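PDB 6OM4: MccB protein from Escherichia coli, which takes part in the biosynthesis of the nucleotide-peptide antibiotic microcin C7, probably as an adenylating enzyme related to the ubiquitin-activating E1 family that modifies the precursor peptide MccA. Local coordinates for residues T47-Y51 with T52-E56; E273-D276 with H277-L281. All blocks are in the same frame, centred on the assembly; numbering follows the deposited sequence.

Interaction 1 (T47-Y51 with T52-E56)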
loop_
_atom_site.group_PDB
_atom_site.type_symbol
_atom_site.label_atom_id
_atom_site.label_comp_id
_atom_site.label_asym_id
_atom_site.label_seq_id
_atom_site.Cartn_x
_atom_site.Cartn_y
_atom_site.Cartn_z
ATOM N N THR A 47 -4.240 -14.187 -29.258
ATOM C CA THR A 47 -4.546 -13.008 -30.057
ATOM C C THR A 47 -5.989 -12.651 -29.751
ATOM O O THR A 47 -6.763 -13.535 -29.389
ATOM C CB THR A 47 -4.348 -13.218 -31.576
ATOM O OG1 THR A 47 -5.323 -14.111 -32.128
ATOM C CG2 THR A 47 -2.976 -13.759 -31.909
ATOM N N PRO A 48 -6.390 -11.368 -29.881
ATOM C CA PRO A 48 -7.744 -10.934 -29.530
ATOM C C PRO A 48 -8.771 -11.735 -30.336
ATOM O O PRO A 48 -8.681 -11.801 -31.540
ATOM C CB PRO A 48 -7.798 -9.457 -29.961
ATOM C CG PRO A 48 -6.344 -9.021 -29.944
ATOM C CD PRO A 48 -5.558 -10.246 -30.354
ATOM N N SER A 49 -9.736 -12.324 -29.652
ATOM C CA SER A 49 -10.685 -13.174 -30.299
ATOM C C SER A 49 -12.038 -13.096 -29.590
ATOM O O SER A 49 -12.099 -12.962 -28.350
ATOM C CB SER A 49 -10.167 -14.574 -30.313
ATOM O OG SER A 49 -11.180 -15.445 -30.793
ATOM N N SER A 50 -13.133 -13.208 -30.360
ATOM C CA SER A 50 -14.474 -13.366 -29.776
ATOM C C SER A 50 -14.641 -14.800 -29.241
ATOM O O SER A 50 -13.938 -15.691 -29.585
ATOM C CB SER A 50 -15.587 -13.045 -30.749
ATOM O OG SER A 50 -15.488 -13.869 -31.903
ATOM N N TYR A 51 -15.613 -14.968 -28.370
ATOM C CA TYR A 51 -16.077 -16.283 -27.935
ATOM C C TYR A 51 -16.379 -17.172 -29.130
ATOM O O TYR A 51 -15.923 -18.287 -29.191
ATOM C CB TYR A 51 -17.364 -16.097 -27.146
ATOM C CG TYR A 51 -17.941 -17.338 -26.530
ATOM C CD1 TYR A 51 -17.577 -17.713 -25.244
ATOM C CD2 TYR A 51 -18.909 -18.075 -27.179
ATOM C CE1 TYR A 51 -18.136 -18.822 -24.629
ATOM C CE2 TYR A 51 -19.498 -19.175 -26.570
ATOM C CZ TYR A 51 -19.093 -19.562 -25.301
ATOM O OH TYR A 51 -19.644 -20.653 -24.690
ATOM N N THR A 52 -17.143 -16.656 -30.102
ATOM C CA THR A 52 -17.521 -17.521 -31.276
ATOM C C THR A 52 -16.307 -17.862 -32.156
ATOM O O THR A 52 -16.169 -19.009 -32.571
ATOM C CB THR A 52 -18.689 -16.953 -32.090
ATOM O OG1 THR A 52 -18.155 -15.852 -32.831
ATOM C CG2 THR A 52 -19.856 -16.562 -31.213
ATOM N N ALA A 53 -15.408 -16.908 -32.438
ATOM C CA ALA A 53 -14.221 -17.167 -33.221
ATOM C C ALA A 53 -13.344 -18.236 -32.564
ATOM O O ALA A 53 -12.740 -19.042 -33.279
ATOM C CB ALA A 53 -13.437 -15.887 -33.466
ATOM N N ALA A 54 -13.255 -18.218 -31.220
ATOM C CA ALA A 54 -12.504 -19.217 -30.487
ATOM C C ALA A 54 -13.247 -20.561 -30.542
ATOM O O ALA A 54 -12.635 -21.558 -30.821
ATOM C CB ALA A 54 -12.278 -18.792 -29.054
ATOM N N LEU A 55 -14.552 -20.534 -30.299
ATOM C CA LEU A 55 -15.396 -21.765 -30.318
ATOM C C LEU A 55 -15.299 -22.461 -31.682
ATOM O O LEU A 55 -15.316 -23.679 -31.717
ATOM C CB LEU A 55 -16.829 -21.379 -29.940
ATOM C CG LEU A 55 -17.899 -22.470 -29.949
ATOM C CD1 LEU A 55 -17.479 -23.654 -29.112
ATOM C CD2 LEU A 55 -19.196 -21.903 -29.423
ATOM N N GLU A 56 -15.158 -21.689 -32.777
ATOM C CA GLU A 56 -14.871 -22.201 -34.152
ATOM C C GLU A 56 -13.624 -23.092 -34.260
ATOM O O GLU A 56 -13.603 -24.013 -35.094
ATOM C CB GLU A 56 -14.608 -21.052 -35.133
ATOM C CG GLU A 56 -15.690 -20.823 -36.158
ATOM C CD GLU A 56 -15.902 -19.353 -36.492
ATOM O OE1 GLU A 56 -17.022 -18.866 -36.277
ATOM O OE2 GLU A 56 -14.952 -18.698 -36.931
#
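Ser50 meets Ala53 through its hydroxyl, and this one pair shows how a polypeptide leaving an extended stretch can be turned into a helix. Hydrogen bonds join 47-51 to 52-56, and the capping one comes from a side chain: Ala53 N donates to Ser50 OG at 3.1 Å with an N-H...O angle of 161°. The torsion chi1 of 58° tucks OG between the backbone N and the carbonyl carbon of Ser50, which turns it to the first turn of the helix. Two further bonds belong to the backbone. Ala54 N donates to Ser50 O, and Leu55 N to Tyr51 O at 2.9 Å, so the i to i+4 ladder starts from the capping residue itself.

Ser50 is thus the N-cap of helix 51-58, closing off an amide that the first turn cannot pair with a preceding carbonyl. A weakly bonded strand about 49-50, at the edge of a small antiparallel sheet, pairs through the backbone of Ser49 with Tyr3, and the helix follows within a residue or so.

Van der Waals contacts fill in around the cap. The methyl CB of Ala53 lies 3.3 Å from Ser50 OG and 3.5 Å from Ser49 OG, so two hydroxyls border one small apolar group. Further along, CB of Leu55 rests 3.3 Å from Tyr51 O.

Apolar side chains make the last group. In Tyr51 and Leu55, one turn apart, both CG atoms lie anti to the backbone N (chi1 -176° and 177°), and this shared setting lets the two side chains run side by side in the same direction, with ring atom CE2 of Tyr51 4.0 Å from the CD2 methyl of Leu55. Helix 62-74 receives the pair: Phe65 and Phe69 each meet the Tyr51 ring edge-to-face, and Leu55 also touches Phe65.

Interaction 2 (E273-D276 with H277-L281); sequences ENID and HKIKL
Glu273 and His277 meet one turn apart at the start of helix 273-285, where i to i+4 side-chain pairing runs alongside the backbone ladder. The close-packed part is that ladder with Ile279 and Asp276 on it: Ile279 N donates to Ile275 O at 2.9 Å, almost straight in line with the carbonyl, and CG1 of Ile279 presses to 3.3 Å from the same Ile275 O. Lys280 N donates to Asp276 O, and the two side chains add a salt bridge. Asp276 OD1 also accepts from Ala270 N, which ties the carboxylate to the residues before the helix.

The solvent side is looser. The CG2 methyl of Ile275 lies 3.8 Å from CD1 of Ile279, and Lys278 N reaches Asn274 O only weakly. Extended beyond CG, Glu273 brings OE2 to the edge of the imidazole, where His277 NE2 donates to it at 3.1 Å, on the anti side but well out of the carboxylate plane, the carboxylate and ring planes being 35° apart. By contrast, the bend at chi4 of Lys280 (44°) turns its ammonium toward Asp276, leaving NZ 3.2 Å from OD1, on the syn side.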
loop_
_atom_site.group_PDB
_atom_site.type_symbol
_atom_site.label_atom_id
_atom_site.label_comp_id
_atom_site.label_asym_id
_atom_site.label_seq_id
_atom_site.Cartn_x
_atom_site.Cartn_y
_atom_site.Cartn_z
ATOM N N GLU A 273 2.974 10.194 40.345
ATOM C CA GLU A 273 3.919 11.143 39.757
ATOM C C GLU A 273 5.354 10.601 39.784
ATOM O O GLU A 273 6.062 10.763 38.800
ATOM C CB GLU A 273 3.857 12.488 40.475
ATOM C CG GLU A 273 4.777 13.515 39.844
ATOM C CD GLU A 273 4.668 14.913 40.432
ATOM O OE1 GLU A 273 4.330 15.033 41.635
ATOM O OE2 GLU A 273 4.925 15.881 39.680
ATOM N N ASN A 274 5.788 9.959 40.880
ATOM C CA ASN A 274 7.170 9.515 40.986
ATOM C C ASN A 274 7.461 8.525 39.846
ATOM O O ASN A 274 8.493 8.605 39.147
ATOM C CB ASN A 274 7.478 8.898 42.356
ATOM C CG ASN A 274 8.861 8.286 42.451
ATOM O OD1 ASN A 274 9.748 8.845 43.097
ATOM N ND2 ASN A 274 9.065 7.131 41.842
ATOM N N ILE A 275 6.559 7.550 39.697
ATOM C CA ILE A 275 6.666 6.526 38.690
ATOM C C ILE A 275 6.516 7.155 37.294
ATOM O O ILE A 275 7.264 6.784 36.343
ATOM C CB ILE A 275 5.628 5.403 38.928
ATOM C CG1 ILE A 275 5.777 4.766 40.312
ATOM C CG2 ILE A 275 5.727 4.359 37.819
ATOM C CD1 ILE A 275 7.108 4.162 40.557
ATOM N N ASP A 276 5.599 8.119 37.164
ATOM C CA ASP A 276 5.351 8.778 35.892
ATOM C C ASP A 276 6.621 9.426 35.336
ATOM O O ASP A 276 6.893 9.322 34.166
ATOM C CB ASP A 276 4.240 9.822 36.037
ATOM C CG ASP A 276 3.777 10.414 34.722
ATOM O OD1 ASP A 276 3.296 9.648 33.846
ATOM O OD2 ASP A 276 3.912 11.657 34.579
ATOM N N HIS A 277 7.348 10.185 36.166
ATOM C CA HIS A 277 8.593 10.804 35.737
ATOM C C HIS A 277 9.604 9.740 35.286
ATOM O O HIS A 277 10.302 9.983 34.310
ATOM C CB HIS A 277 9.183 11.717 36.815
ATOM C CG HIS A 277 8.345 12.916 37.122
ATOM N ND1 HIS A 277 7.995 13.836 36.154
ATOM C CD2 HIS A 277 7.866 13.393 38.296
ATOM C CE1 HIS A 277 7.252 14.791 36.704
ATOM N NE2 HIS A 277 7.165 14.555 38.021
ATOM N N LYS A 278 9.672 8.569 35.957
ATOM C CA LYS A 278 10.603 7.502 35.529
ATOM C C LYS A 278 10.216 6.975 34.146
ATOM O O LYS A 278 11.052 6.833 33.258
ATOM C CB LYS A 278 10.702 6.383 36.578
ATOM C CG LYS A 278 11.304 6.810 37.916
ATOM C CD LYS A 278 11.373 5.688 38.946
ATOM C CE LYS A 278 12.342 5.895 40.097
ATOM N NZ LYS A 278 12.051 7.131 40.840
ATOM N N ILE A 279 8.931 6.726 33.945
ATOM C CA ILE A 279 8.410 6.275 32.679
ATOM C C ILE A 279 8.730 7.282 31.563
ATOM O O ILE A 279 9.194 6.896 30.476
ATOM C CB ILE A 279 6.902 6.013 32.755
ATOM C CG1 ILE A 279 6.629 4.840 33.698
ATOM C CG2 ILE A 279 6.357 5.782 31.365
ATOM C CD1 ILE A 279 5.191 4.635 34.026
ATOM N N LYS A 280 8.476 8.566 31.830
ATOM C CA LYS A 280 8.685 9.584 30.797
ATOM C C LYS A 280 10.163 9.661 30.410
ATOM O O LYS A 280 10.485 9.888 29.237
ATOM C CB LYS A 280 8.120 10.912 31.291
ATOM C CG LYS A 280 6.631 11.060 31.030
ATOM C CD LYS A 280 5.952 12.055 31.935
ATOM C CE LYS A 280 4.543 12.374 31.469
ATOM N NZ LYS A 280 3.816 11.138 31.080
ATOM N N LEU A 281 11.074 9.495 31.376
ATOM C CA LEU A 281 12.453 9.518 31.059
ATOM C C LEU A 281 12.807 8.332 30.151
ATOM O O LEU A 281 13.450 8.493 29.160
ATOM C CB LEU A 281 13.273 9.526 32.343
ATOM C CG LEU A 281 14.794 9.640 32.202
ATOM C CD1 LEU A 281 15.415 8.291 32.020
ATOM C CD2 LEU A 281 15.247 10.599 31.118
#

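In the fold
Neither contact encloses a loop of any length, since in each the second segment follows the first directly; the principle at work is local, with turns of helix settled by near neighbours in sequence. From the N terminus, interaction 1 comes first, joining the edge strand 49-50 of the small N-terminal sheet to helix 51-58, which packs on helix 62-74. The chain then builds most of the nucleotide-binding ThiF-type region before interaction 2 opens helix 273-285. The two stand in series, neither nested nor crossed, on opposite sides of the chain's centre. The centres of interaction 1 and interaction 2 are about 74 Å apart, and the nearest atoms of interactions 1 and 2 are about 64 Å apart.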